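Local structure of putative aminooxidase (2BAC) at residues D159-P164 / Y180-L185. The protein probably isomerises double bonds of polyunsaturated fatty acids, as a flavin-dependent fatty acid isomerase related to the amine oxidases. Sequence-based numbering, arbitrary orientation.
With ODT ((11E,13E,15Z)-octadeca-11,13,15-trienoic acid), chain E.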
loop_
_atom_site.group_PDB
_atom_site.type_symbol
_atom_site.label_atom_id
_atom_site.label_comp_id
_atom_site.label_asym_id
_atom_site.label_seq_id
_atom_site.Cartn_x
_atom_site.Cartn_y
_atom_site.Cartn_z
ATOM N N ASP A 159 7.723 18.183 5.912
ATOM C CA ASP A 159 8.858 17.559 6.589
ATOM C C ASP A 159 8.444 16.383 7.476
ATOM O O ASP A 159 9.189 15.418 7.633
ATOM C CB ASP A 159 9.619 18.592 7.419
ATOM C CG ASP A 159 10.466 19.549 6.562
ATOM O OD1 ASP A 159 10.136 19.773 5.376
ATOM O OD2 ASP A 159 11.472 20.076 7.097
ATOM N N LEU A 160 7.259 16.468 8.063
ATOM C CA LEU A 160 6.771 15.425 8.951
ATOM C C LEU A 160 6.043 14.346 8.143
ATOM O O LEU A 160 6.212 13.155 8.403
ATOM C CB LEU A 160 5.839 16.035 10.017
ATOM C CG LEU A 160 5.244 15.049 11.039
ATOM C CD1 LEU A 160 6.330 14.530 11.997
ATOM C CD2 LEU A 160 4.071 15.688 11.786
ATOM N N TRP A 161 5.229 14.772 7.176
ATOM C CA TRP A 161 4.489 13.838 6.288
ATOM C C TRP A 161 5.326 13.036 5.286
ATOM O O TRP A 161 4.920 11.945 4.904
ATOM C CB TRP A 161 3.403 14.581 5.499
ATOM C CG TRP A 161 2.095 14.449 6.126
ATOM C CD1 TRP A 161 1.134 13.539 5.818
ATOM C CD2 TRP A 161 1.590 15.225 7.219
ATOM N NE1 TRP A 161 0.058 13.696 6.652
ATOM C CE2 TRP A 161 0.306 14.725 7.521
ATOM C CE3 TRP A 161 2.102 16.277 7.976
ATOM C CZ2 TRP A 161 -0.490 15.260 8.540
ATOM C CZ3 TRP A 161 1.316 16.807 8.998
ATOM C CH2 TRP A 161 0.029 16.292 9.271
ATOM N N ILE A 162 6.467 13.577 4.863
ATOM C CA ILE A 162 7.271 12.962 3.797
ATOM C C ILE A 162 7.911 11.626 4.184
ATOM O O ILE A 162 7.953 10.709 3.372
ATOM C CB ILE A 162 8.357 13.937 3.246
ATOM C CG1 ILE A 162 8.922 13.430 1.913
ATOM C CG2 ILE A 162 9.486 14.190 4.269
ATOM C CD1 ILE A 162 9.740 14.482 1.155
ATOM N N ASN A 163 8.394 11.513 5.425
ATOM C CA ASN A 163 9.170 10.334 5.842
ATOM C C ASN A 163 8.386 9.005 5.755
ATOM O O ASN A 163 8.844 8.071 5.096
ATOM C CB ASN A 163 9.765 10.526 7.237
ATOM C CG ASN A 163 10.618 11.797 7.352
ATOM O OD1 ASN A 163 11.430 12.112 6.477
ATOM N ND2 ASN A 163 10.431 12.522 8.447
ATOM N N PRO A 164 7.176 8.941 6.358
ATOM C CA PRO A 164 6.359 7.751 6.151
ATOM C C PRO A 164 5.500 7.769 4.864
ATOM O O PRO A 164 4.525 7.017 4.785
ATOM C CB PRO A 164 5.491 7.723 7.402
ATOM C CG PRO A 164 5.283 9.141 7.749
ATOM C CD PRO A 164 6.487 9.911 7.224
ATOM N N TYR A 180 -4.830 11.221 -1.389
ATOM C CA TYR A 180 -4.215 9.950 -1.042
ATOM C C TYR A 180 -3.392 10.075 0.254
ATOM O O TYR A 180 -3.486 9.258 1.162
ATOM C CB TYR A 180 -3.300 9.472 -2.183
ATOM C CG TYR A 180 -4.004 9.115 -3.464
ATOM C CD1 TYR A 180 -4.841 7.997 -3.527
ATOM C CD2 TYR A 180 -3.818 9.868 -4.635
ATOM C CE1 TYR A 180 -5.486 7.636 -4.703
ATOM C CE2 TYR A 180 -4.469 9.494 -5.847
ATOM C CZ TYR A 180 -5.302 8.377 -5.851
ATOM O OH TYR A 180 -5.940 7.975 -6.995
ATOM N N VAL A 181 -2.557 11.099 0.298
ATOM C CA VAL A 181 -1.657 11.317 1.413
ATOM C C VAL A 181 -2.408 11.286 2.741
ATOM O O VAL A 181 -1.953 10.640 3.688
ATOM C CB VAL A 181 -0.898 12.661 1.276
ATOM C CG1 VAL A 181 0.115 12.819 2.407
ATOM C CG2 VAL A 181 -0.193 12.745 -0.076
ATOM N N LEU A 182 -3.566 11.962 2.769
ATOM C CA LEU A 182 -4.271 12.313 4.006
ATOM C C LEU A 182 -5.310 11.271 4.445
ATOM O O LEU A 182 -5.739 11.276 5.599
ATOM C CB LEU A 182 -4.917 13.698 3.877
ATOM C CG LEU A 182 -3.944 14.897 3.889
ATOM C CD1 LEU A 182 -4.609 16.188 3.380
ATOM C CD2 LEU A 182 -3.315 15.133 5.296
ATOM N N LYS A 183 -5.688 10.379 3.536
ATOM C CA LYS A 183 -6.485 9.198 3.881
ATOM C C LYS A 183 -5.615 8.119 4.524
ATOM O O LYS A 183 -6.072 7.352 5.372
ATOM C CB LYS A 183 -7.175 8.638 2.638
ATOM C CG LYS A 183 -8.316 9.505 2.171
ATOM C CD LYS A 183 -9.092 8.905 1.011
ATOM C CE LYS A 183 -10.130 9.907 0.489
ATOM N NZ LYS A 183 -11.122 10.228 1.552
ATOM N N TYR A 184 -4.357 8.055 4.095
ATOM C CA TYR A 184 -3.338 7.258 4.771
ATOM C C TYR A 184 -2.833 8.024 6.008
ATOM O O TYR A 184 -3.204 7.714 7.126
ATOM C CB TYR A 184 -2.222 6.927 3.776
ATOM C CG TYR A 184 -0.871 6.520 4.336
ATOM C CD1 TYR A 184 -0.759 5.696 5.446
ATOM C CD2 TYR A 184 0.297 6.930 3.701
ATOM C CE1 TYR A 184 0.479 5.310 5.935
ATOM C CE2 TYR A 184 1.543 6.550 4.171
ATOM C CZ TYR A 184 1.632 5.738 5.299
ATOM O OH TYR A 184 2.868 5.383 5.784
ATOM N N LEU A 185 -2.016 9.040 5.825
ATOM C CA LEU A 185 -1.522 9.787 6.975
ATOM C C LEU A 185 -2.538 10.844 7.385
ATOM O O LEU A 185 -2.319 12.045 7.186
ATOM C CB LEU A 185 -0.156 10.417 6.676
ATOM C CG LEU A 185 0.933 9.371 6.427
ATOM C CD1 LEU A 185 2.066 9.921 5.558
ATOM C CD2 LEU A 185 1.432 8.783 7.754
HETATM O O1 ODT E . 10.665 4.320 11.338
HETATM C C1 ODT E . 11.008 3.468 12.176
HETATM O O2 ODT E . 11.052 3.708 13.405
HETATM C C2 ODT E . 11.371 2.115 11.636
HETATM C C3 ODT E . 10.993 2.090 10.156
HETATM C C4 ODT E . 11.826 1.090 9.366
HETATM C C5 ODT E . 11.827 1.463 7.890
HETATM C C6 ODT E . 10.883 0.539 7.149
HETATM C C7 ODT E . 10.521 1.044 5.768
HETATM C C8 ODT E . 9.026 0.905 5.544
HETATM C C9 ODT E . 8.829 0.598 4.079
HETATM C C10 ODT E . 7.429 0.777 3.496
HETATM C C11 ODT E . 6.259 1.076 4.406
HETATM C C12 ODT E . 5.146 1.234 3.702
HETATM C C13 ODT E . 3.797 1.541 4.167
HETATM C C14 ODT E . 3.403 1.717 5.410
HETATM C C15 ODT E . 1.986 2.016 5.586
HETATM C C16 ODT E . 1.438 2.230 6.787
HETATM C C17 ODT E . 2.214 2.186 8.093
HETATM C C18 ODT E . 1.283 2.477 9.260
#
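Leu185, the first residue past helix 178-184, meets both Trp161 and Pro164, and its side chain traces the contact from base to tip. Its CB lies beside the pyrrole part of the indole, 3.3 Å from Trp161 NE1. CG sits over the centre of the Tyr184 ring. Beyond it the branches part: CD1 comes 3.6 Å from Trp161 O, while CD2 touches Pro164 CG at 3.9 Å.

Two hydrogen bonds run in opposite directions between the segments. Trp161 NE1 donates to Leu185 O at 2.9 Å and 162°; the acceptor lies 9° out of the indole plane, and the donor sits on a carbonyl lone pair. Both ends are thus well aligned, which should fix the indole's rotation, and Val181 CG1 packs 3.6 Å from Trp161 CD1. A chi1 of 160°, which swings the ring of Tyr184 beside its carbonyl carbon and roughly opposite the backbone N, directs the hydroxyl to Pro164, OH to O 2.5 Å, in the carbonyl plane.

The same phenol reaches the bound trienoic acid, Tyr184 CE1 to ODT C16 3.3 Å. The end of helix 178-184, tied to 159-164, thus presents Tyr184 to the fatty-acid pocket, consistent with the substrate-binding side of a flavin-containing amine oxidase fold.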